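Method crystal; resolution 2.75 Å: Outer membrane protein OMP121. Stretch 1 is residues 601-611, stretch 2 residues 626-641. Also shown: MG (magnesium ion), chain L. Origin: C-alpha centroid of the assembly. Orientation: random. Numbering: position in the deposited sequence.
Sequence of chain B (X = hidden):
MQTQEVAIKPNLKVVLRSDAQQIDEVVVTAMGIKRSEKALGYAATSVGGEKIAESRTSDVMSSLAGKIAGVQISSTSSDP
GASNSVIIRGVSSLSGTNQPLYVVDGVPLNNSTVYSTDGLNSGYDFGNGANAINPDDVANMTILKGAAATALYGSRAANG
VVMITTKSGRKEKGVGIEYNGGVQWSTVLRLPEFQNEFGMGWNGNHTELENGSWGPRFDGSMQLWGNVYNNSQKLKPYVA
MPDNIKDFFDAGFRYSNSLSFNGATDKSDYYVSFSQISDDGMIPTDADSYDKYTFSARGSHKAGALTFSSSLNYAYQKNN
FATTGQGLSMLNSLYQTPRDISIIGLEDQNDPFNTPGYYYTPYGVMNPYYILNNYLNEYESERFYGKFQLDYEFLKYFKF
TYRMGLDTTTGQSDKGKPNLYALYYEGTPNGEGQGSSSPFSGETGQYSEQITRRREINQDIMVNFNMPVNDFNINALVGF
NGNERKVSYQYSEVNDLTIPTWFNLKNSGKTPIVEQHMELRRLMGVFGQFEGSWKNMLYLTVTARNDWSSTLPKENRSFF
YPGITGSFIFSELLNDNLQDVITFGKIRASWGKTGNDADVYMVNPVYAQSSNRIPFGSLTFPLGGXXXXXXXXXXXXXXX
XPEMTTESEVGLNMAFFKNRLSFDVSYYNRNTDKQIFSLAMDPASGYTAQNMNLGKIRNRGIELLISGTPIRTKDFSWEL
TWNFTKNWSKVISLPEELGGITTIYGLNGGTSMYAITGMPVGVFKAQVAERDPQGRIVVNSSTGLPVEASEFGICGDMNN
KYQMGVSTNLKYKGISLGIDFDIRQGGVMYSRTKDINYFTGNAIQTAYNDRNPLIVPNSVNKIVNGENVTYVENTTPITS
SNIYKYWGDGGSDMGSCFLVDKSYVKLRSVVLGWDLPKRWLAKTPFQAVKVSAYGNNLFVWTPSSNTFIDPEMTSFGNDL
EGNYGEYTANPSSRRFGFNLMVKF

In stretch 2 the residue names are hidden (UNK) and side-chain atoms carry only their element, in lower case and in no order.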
ATOM      1  N   TYR B 601      15.957  19.289   7.474  1.00 32.56           N
ATOM      2  CA  TYR B 601      15.637  18.584   8.704  1.00 32.45           C
ATOM      3  C   TYR B 601      16.849  17.811   9.221  1.00 26.25           C
ATOM      4  O   TYR B 601      16.902  16.587   9.193  1.00 25.95           O
ATOM      5  CB  TYR B 601      14.460  17.633   8.472  1.00 25.96           C
ATOM      6  CG  TYR B 601      13.337  18.177   7.633  1.00 25.91           C
ATOM      7  CD1 TYR B 601      12.830  19.441   7.849  1.00 26.29           C
ATOM      8  CD2 TYR B 601      12.777  17.408   6.631  1.00 25.53           C
ATOM      9  CE1 TYR B 601      11.800  19.916   7.089  1.00 26.28           C
ATOM     10  CE2 TYR B 601      11.752  17.874   5.871  1.00 25.53           C
ATOM     11  CZ  TYR B 601      11.266  19.125   6.095  1.00 25.90           C
ATOM     12  OH  TYR B 601      10.237  19.596   5.323  1.00 25.93           O
ATOM     13  N   MET B 602      17.832  18.569   9.677  1.00 26.61           N
ATOM     14  CA  MET B 602      19.027  17.995  10.268  1.00 26.69           C
ATOM     15  C   MET B 602      19.352  18.608  11.611  1.00 27.22           C
ATOM     16  O   MET B 602      20.385  18.276  12.190  1.00 27.38           O
ATOM     17  CB  MET B 602      20.220  18.150   9.316  1.00 26.62           C
ATOM     18  CG  MET B 602      20.024  17.409   8.003  1.00 26.13           C
ATOM     19  SD  MET B 602      21.396  17.487   6.867  1.00 39.69           S
ATOM     20  CE  MET B 602      22.582  16.393   7.612  1.00 30.93           C
ATOM     21  N   VAL B 603      18.490  19.470  12.127  1.00 27.51           N
ATOM     22  CA  VAL B 603      18.720  20.164  13.384  1.00 31.78           C
ATOM     23  C   VAL B 603      17.960  19.520  14.537  1.00 36.10           C
ATOM     24  O   VAL B 603      18.507  19.338  15.622  1.00 47.10           O
ATOM     25  CB  VAL B 603      18.340  21.651  13.233  1.00 30.33           C
ATOM     26  CG1 VAL B 603      18.576  22.392  14.524  1.00 29.06           C
ATOM     27  CG2 VAL B 603      19.134  22.261  12.121  1.00 30.63           C
ATOM     28  N   ASN B 604      16.721  19.179  14.330  1.00 31.85           N
ATOM     29  CA  ASN B 604      15.969  18.760  15.496  1.00 29.95           C
ATOM     30  C   ASN B 604      15.831  17.255  15.538  1.00 33.13           C
ATOM     31  O   ASN B 604      15.768  16.610  14.496  1.00 42.94           O
ATOM     32  CB  ASN B 604      14.573  19.376  15.489  1.00 28.22           C
ATOM     33  CG  ASN B 604      14.616  20.867  15.471  1.00 28.64           C
ATOM     34  OD1 ASN B 604      15.314  21.490  16.262  1.00 29.10           O
ATOM     35  ND2 ASN B 604      13.891  21.455  14.545  1.00 28.52           N
ATOM     36  N   PRO B 605      15.773  16.671  16.728  1.00 27.95           N
ATOM     37  CA  PRO B 605      15.624  15.221  16.820  1.00 27.63           C
ATOM     38  C   PRO B 605      14.235  14.819  16.401  1.00 27.37           C
ATOM     39  O   PRO B 605      13.283  15.587  16.519  1.00 38.21           O
ATOM     40  CB  PRO B 605      15.864  14.928  18.301  1.00 28.07           C
ATOM     41  CG  PRO B 605      16.400  16.179  18.889  1.00 28.59           C
ATOM     42  CD  PRO B 605      15.896  17.292  18.053  1.00 28.54           C
ATOM     43  N   VAL B 606      14.119  13.607  15.891  1.00 26.95           N
ATOM     44  CA  VAL B 606      12.815  13.087  15.534  1.00 26.73           C
ATOM     45  C   VAL B 606      12.644  11.717  16.153  1.00 26.66           C
ATOM     46  O   VAL B 606      13.600  11.084  16.596  1.00 26.70           O
ATOM     47  CB  VAL B 606      12.607  13.005  14.022  1.00 26.28           C
ATOM     48  CG1 VAL B 606      12.937  14.321  13.382  1.00 26.36           C
ATOM     49  CG2 VAL B 606      13.417  11.889  13.449  1.00 25.92           C
ATOM     50  N   TYR B 607      11.398  11.274  16.198  1.00 32.89           N
ATOM     51  CA  TYR B 607      11.057   9.916  16.586  1.00 32.86           C
ATOM     52  C   TYR B 607      10.384   9.240  15.404  1.00 26.09           C
ATOM     53  O   TYR B 607       9.373   9.725  14.900  1.00 26.06           O
ATOM     54  CB  TYR B 607      10.128   9.900  17.802  1.00 34.74           C
ATOM     55  CG  TYR B 607      10.722  10.316  19.119  1.00 30.57           C
ATOM     56  CD1 TYR B 607      10.860  11.653  19.454  1.00 29.95           C
ATOM     57  CD2 TYR B 607      11.093   9.366  20.054  1.00 27.59           C
ATOM     58  CE1 TYR B 607      11.373  12.030  20.676  1.00 29.04           C
ATOM     59  CE2 TYR B 607      11.609   9.735  21.280  1.00 28.08           C
ATOM     60  CZ  TYR B 607      11.746  11.061  21.584  1.00 31.19           C
ATOM     61  OH  TYR B 607      12.264  11.416  22.795  1.00 32.30           O
ATOM     62  N   ALA B 608      10.932   8.133  14.969  1.00 25.80           N
ATOM     63  CA  ALA B 608      10.352   7.447  13.831  1.00 25.42           C
ATOM     64  C   ALA B 608       9.387   6.375  14.297  1.00 25.48           C
ATOM     65  O   ALA B 608       9.423   5.939  15.437  1.00 25.75           O
ATOM     66  CB  ALA B 608      11.442   6.826  12.967  1.00 25.09           C
ATOM     67  N   GLN B 609       8.499   5.972  13.407  1.00 25.25           N
ATOM     68  CA  GLN B 609       7.726   4.774  13.657  1.00 25.27           C
ATOM     69  C   GLN B 609       8.686   3.613  13.810  1.00 25.16           C
ATOM     70  O   GLN B 609       9.579   3.426  12.989  1.00 24.88           O
ATOM     71  CB  GLN B 609       6.751   4.513  12.523  1.00 25.94           C
ATOM     72  CG  GLN B 609       5.790   3.423  12.805  1.00 25.13           C
ATOM     73  CD  GLN B 609       5.196   2.863  11.554  1.00 39.95           C
ATOM     74  OE1 GLN B 609       5.758   3.003  10.480  1.00 35.29           O
ATOM     75  NE2 GLN B 609       4.049   2.231  11.676  1.00 36.89           N
ATOM     76  N   SER B 610       8.512   2.837  14.870  1.00 25.41           N
ATOM     77  CA  SER B 610       9.516   1.852  15.224  1.00 25.41           C
ATOM     78  C   SER B 610       9.692   0.826  14.118  1.00 25.05           C
ATOM     79  O   SER B 610       8.725   0.273  13.597  1.00 24.96           O
ATOM     80  CB  SER B 610       9.133   1.181  16.536  1.00 25.79           C
ATOM     81  OG  SER B 610       9.008   2.150  17.559  1.00 28.86           O
ATOM     82  N   SER B 611      10.939   0.592  13.740  1.00 24.89           N
ATOM     83  CA  SER B 611      11.260  -0.514  12.856  1.00 24.63           C
ATOM     84  C   SER B 611      12.662  -0.993  13.178  1.00 24.68           C
ATOM     85  O   SER B 611      13.447  -0.304  13.828  1.00 24.85           O
ATOM     86  CB  SER B 611      11.130  -0.131  11.376  1.00 24.28           C
ATOM     87  OG  SER B 611      11.929   0.984  11.062  1.00 24.21           O
ATOM     88  N   UNK B 626      -0.512  -2.757  18.248  1.00 27.49           N
ATOM     89  CA  UNK B 626       0.090  -1.626  18.932  1.00 27.57           C
ATOM     90  C   UNK B 626       0.966  -0.873  17.952  1.00 27.10           C
ATOM     91  O   UNK B 626       1.682  -1.478  17.157  1.00 26.75           O
ATOM     92  c   UNK B 626       0.916  -2.097  20.140  1.00 27.83           C
ATOM     93  c   UNK B 626       1.557  -0.913  20.822  1.00 27.95           C
ATOM     94  c   UNK B 626       0.042  -2.884  21.076  1.00 28.32           C
ATOM     95  N   UNK B 627       0.914   0.437  18.005  1.00 27.14           N
ATOM     96  CA  UNK B 627       1.852   1.236  17.251  1.00 26.78           C
ATOM     97  C   UNK B 627       2.933   1.708  18.188  1.00 26.92           C
ATOM     98  O   UNK B 627       2.713   1.844  19.383  1.00 27.35           O
ATOM     99  o   UNK B 627       2.506   2.240  14.682  1.00 25.98           O
ATOM    100  c   UNK B 627       1.963   2.990  15.468  1.00 26.31           C
ATOM    101  n   UNK B 627       2.053   4.299  15.378  1.00 26.35           N
ATOM    102  c   UNK B 627       1.168   2.433  16.609  1.00 33.66           C
ATOM    103  N   UNK B 628       4.112   1.962  17.640  1.00 26.64           N
ATOM    104  CA  UNK B 628       5.220   2.334  18.498  1.00 26.77           C
ATOM    105  C   UNK B 628       6.123   3.315  17.781  1.00 27.86           C
ATOM    106  O   UNK B 628       6.177   3.359  16.552  1.00 26.12           O
ATOM    107  c   UNK B 628       6.008   1.110  18.949  1.00 26.79           C
ATOM    108  N   UNK B 629       6.817   4.109  18.576  1.00 26.74           N
ATOM    109  CA  UNK B 629       7.765   5.090  18.095  1.00 26.59           C
ATOM    110  C   UNK B 629       9.122   4.810  18.715  1.00 26.69           C
ATOM    111  O   UNK B 629       9.215   4.243  19.802  1.00 34.15           O
ATOM    112  c   UNK B 629       3.867   7.177  16.944  1.00 34.11           C
ATOM    113  c   UNK B 629       4.208   7.759  15.737  1.00 33.68           C
ATOM    114  o   UNK B 629       3.247   8.176  14.851  1.00 35.79           O
ATOM    115  c   UNK B 629       6.495   7.512  16.264  1.00 35.22           C
ATOM    116  c   UNK B 629       6.182   6.938  17.486  1.00 40.06           C
ATOM    117  c   UNK B 629       4.851   6.772  17.806  1.00 26.92           C
ATOM    118  c   UNK B 629       5.518   7.925  15.396  1.00 35.82           C
ATOM    119  c   UNK B 629       7.273   6.484  18.419  1.00 26.86           C
ATOM    120  N   UNK B 630      10.177   5.164  17.995  1.00 26.43           N
ATOM    121  CA  UNK B 630      11.541   4.899  18.415  1.00 26.51           C
ATOM    122  C   UNK B 630      12.371   6.161  18.261  1.00 45.57           C
ATOM    123  O   UNK B 630      12.051   7.036  17.459  1.00 39.70           O
ATOM    124  c   UNK B 630      12.160   3.767  17.609  1.00 26.15           C
ATOM    125  o   UNK B 630      13.375   3.344  18.193  1.00 31.38           O
ATOM    126  N   UNK B 631      13.443   6.254  19.031  1.00 29.44           N
ATOM    127  CA  UNK B 631      14.315   7.415  18.935  1.00 26.95           C
ATOM    128  C   UNK B 631      15.156   7.326  17.679  1.00 39.30           C
ATOM    129  O   UNK B 631      15.783   6.295  17.412  1.00 37.56           O
ATOM    130  c   UNK B 631      15.217   7.529  20.152  1.00 27.42           C
ATOM    131  N   UNK B 632      15.177   8.419  16.922  1.00 33.92           N
ATOM    132  CA  UNK B 632      15.796   8.392  15.608  1.00 26.05           C
ATOM    133  C   UNK B 632      17.296   8.200  15.701  1.00 26.13           C
ATOM    134  O   UNK B 632      17.957   8.709  16.606  1.00 28.97           O
ATOM    135  N   UNK B 633      17.838   7.472  14.742  1.00 25.79           N
ATOM    136  CA  UNK B 633      19.226   7.083  14.880  1.00 25.89           C
ATOM    137  C   UNK B 633      20.212   8.165  14.481  1.00 36.73           C
ATOM    138  O   UNK B 633      21.415   7.937  14.615  1.00 30.91           O
ATOM    139  c   UNK B 633      18.828   4.626  14.630  1.00 25.53           C
ATOM    140  n   UNK B 633      19.101   3.483  14.043  1.00 25.30           N
ATOM    141  o   UNK B 633      18.067   4.712  15.587  1.00 32.29           O
ATOM    142  c   UNK B 633      19.495   5.831  14.062  1.00 25.54           C
ATOM    143  N   UNK B 634      19.758   9.325  14.014  1.00 25.98           N
ATOM    144  CA  UNK B 634      20.650  10.377  13.539  1.00 26.10           C
ATOM    145  C   UNK B 634      20.510  11.582  14.450  1.00 26.55           C
ATOM    146  O   UNK B 634      19.488  12.264  14.441  1.00 26.57           O
ATOM    147  c   UNK B 634      21.177  11.969  11.711  1.00 25.94           C
ATOM    148  c   UNK B 634      20.689   9.598  11.186  1.00 25.36           C
ATOM    149  c   UNK B 634      20.366  10.753  12.085  1.00 25.73           C
ATOM    150  N   UNK B 635      21.553  11.869  15.198  1.00 26.94           N
ATOM    151  CA  UNK B 635      21.483  12.896  16.219  1.00 27.45           C
ATOM    152  C   UNK B 635      21.430  14.260  15.570  1.00 27.52           C
ATOM    153  O   UNK B 635      22.299  14.605  14.776  1.00 30.55           O
ATOM    154  c   UNK B 635      22.692  12.785  17.138  1.00 27.88           C
ATOM    155  c   UNK B 635      22.800  13.708  18.337  1.00 28.49           C
ATOM    156  c   UNK B 635      24.069  13.393  19.063  1.00 28.88           C
ATOM    157  c   UNK B 635      21.607  13.500  19.235  1.00 37.24           C
ATOM    158  N   UNK B 636      20.420  15.035  15.895  1.00 27.67           N
ATOM    159  CA  UNK B 636      20.350  16.376  15.374  1.00 27.81           C
ATOM    160  C   UNK B 636      21.332  17.293  16.067  1.00 28.37           C
ATOM    161  O   UNK B 636      21.904  16.970  17.102  1.00 28.70           O
ATOM    162  N   UNK B 637      21.534  18.466  15.478  1.00 28.52           N
ATOM    163  CA  UNK B 637      22.487  19.429  16.009  1.00 29.08           C
ATOM    164  C   UNK B 637      21.968  20.821  15.731  1.00 29.32           C
ATOM    165  O   UNK B 637      21.593  21.120  14.599  1.00 36.40           O
ATOM    166  c   UNK B 637      23.871  19.253  15.382  1.00 29.04           C
ATOM    167  o   UNK B 637      24.741  20.287  15.797  1.00 29.61           O
ATOM    168  N   UNK B 638      21.936  21.659  16.753  1.00 29.91           N
ATOM    169  CA  UNK B 638      21.610  23.062  16.575  1.00 30.26           C
ATOM    170  C   UNK B 638      22.840  23.948  16.660  1.00 32.62           C
ATOM    171  O   UNK B 638      22.711  25.174  16.661  1.00 40.59           O
ATOM    172  c   UNK B 638      20.977  23.215  19.026  1.00 40.39           C
ATOM    173  o   UNK B 638      21.914  22.465  19.275  1.00 46.84           O
ATOM    174  n   UNK B 638      20.275  23.810  19.974  1.00 38.00           N
ATOM    175  c   UNK B 638      20.559  23.498  17.602  1.00 30.61           C
ATOM    176  N   UNK B 639      24.024  23.346  16.734  1.00 30.76           N
ATOM    177  CA  UNK B 639      25.291  24.052  16.715  1.00 35.36           C
ATOM    178  C   UNK B 639      25.889  24.133  15.322  1.00 30.91           C
ATOM    179  O   UNK B 639      26.969  24.704  15.158  1.00 31.27           O
ATOM    180  o   UNK B 639      26.135  21.961  17.515  1.00 30.96           O
ATOM    181  c   UNK B 639      26.281  23.372  17.652  1.00 31.50           C
ATOM    182  c   UNK B 639      26.005  23.753  19.069  1.00 32.08           C
ATOM    183  N   UNK B 640      25.212  23.580  14.322  1.00 31.74           N
ATOM    184  CA  UNK B 640      25.652  23.700  12.942  1.00 32.29           C
ATOM    185  C   UNK B 640      25.982  25.141  12.592  1.00 33.70           C
ATOM    186  O   UNK B 640      25.348  26.074  13.084  1.00 36.07           O
ATOM    187  c   UNK B 640      24.563  23.195  12.007  1.00 29.38           C
ATOM    188  c   UNK B 640      23.056  21.379  11.307  1.00 28.38           C
ATOM    189  c   UNK B 640      25.371  20.904  12.037  1.00 28.80           C
ATOM    190  c   UNK B 640      24.158  21.758  12.251  1.00 28.91           C
ATOM    191  N   UNK B 641      26.992  25.307  11.753  1.00 30.49           N
ATOM    192  CA  UNK B 641      27.317  26.545  11.067  1.00 30.83           C
ATOM    193  C   UNK B 641      27.306  26.292   9.567  1.00 43.18           C
ATOM    194  O   UNK B 641      27.344  25.139   9.130  1.00 41.87           O
ATOM    195  o   UNK B 641      29.663  26.088  11.186  1.00 31.22           O
ATOM    196  c   UNK B 641      28.691  27.054  11.505  1.00 31.44           C
TER
HETATM  197 MG    MG L1986      17.251   4.661  17.584  1.00 13.48          MG
HETATM  198  O   HOH W   1      15.767   3.451  16.882  1.00 43.12           O
HETATM  199  O   HOH W   2      18.337   6.238  18.195  1.00 13.38           O

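Position 626 has three side-chain carbons, one carrying the other two, and lies out of reach of stretch 1; it is Val 626. At 627 two carbons end in one oxygen and one nitrogen, the amide of Asn 627, whose OD1 accepts a weak hydrogen bond from Gln 609 NE2 at 3.4 Å. Position 628 has a single carbon, 3.5 Å from Ser 610 OG, and is Ala 628; its carbonyl O accepts a nearly straight hydrogen bond from Ser 610 N at 2.9 Å.

Position 629 carries one carbon and then a six-carbon ring bearing an oxygen, which identifies Tyr 629. Its CB lies 4.5 Å from Tyr 607 CB, and the ring presents its edge to the carbonyl of Tyr 607, with CD1 3.9 Å from Tyr 607 O. At 630 one carbon bears one oxygen, and the CB is 3.5 Å from Ser 610 OG. This is Ser 630, whose backbone pairs twice with Ala 608: Ser 630 N donates to Ala 608 O at 2.8 Å, and Ala 608 N to Ser 630 O at 2.9 Å. The single carbon of 631, 4.4 Å from Tyr 607 CE2, marks Ala 631.

Position 632 has no side-chain atoms and is Gly 632. A CB here would sit 2.9 Å from Val 606 O, the same oxygen that accepts a hydrogen bond from Gly 632 N at 3.1 Å. Two carbons, an oxygen and a nitrogen at 633 make Asn 633, which makes no contact with stretch 1; its CA-to-CB bond points away, and Asn 633 OD1 and Ala 631 O each lie 2.2 Å from MG. The three-carbon fork at 634 is Val 634, and the four carbons at 635, forked at the second, are Leu 635; neither makes a close contact.

Position 636, again bare, is Gly 636; a CB would fall 2.5 Å from Val 603 O. One carbon and one oxygen at 637 give Ser 637, whose N donates weakly to Met 602 O at 3.5 Å. At 638 two carbons, the second carrying one oxygen and one nitrogen, form a short amide side chain, with CB 3.8 Å from Val 603 CG1; this is Asn 638. A carbon bearing one oxygen and one carbon at 639, without contact, is Thr 639. Four carbons forked at the second at 640 are Leu 640, whose CD1 packs 4.1 Å from Val 603 CG2. The carbon and oxygen of distant 641 are Ser 641.

The contact is thus chiefly a short antiparallel pairing of backbones. Two glycines permit close approach beyond it, and Val 603 adds a small apolar contact with Leu 640.

Stretch 2 (626-641) VNAYSAGNVLGSNTLS
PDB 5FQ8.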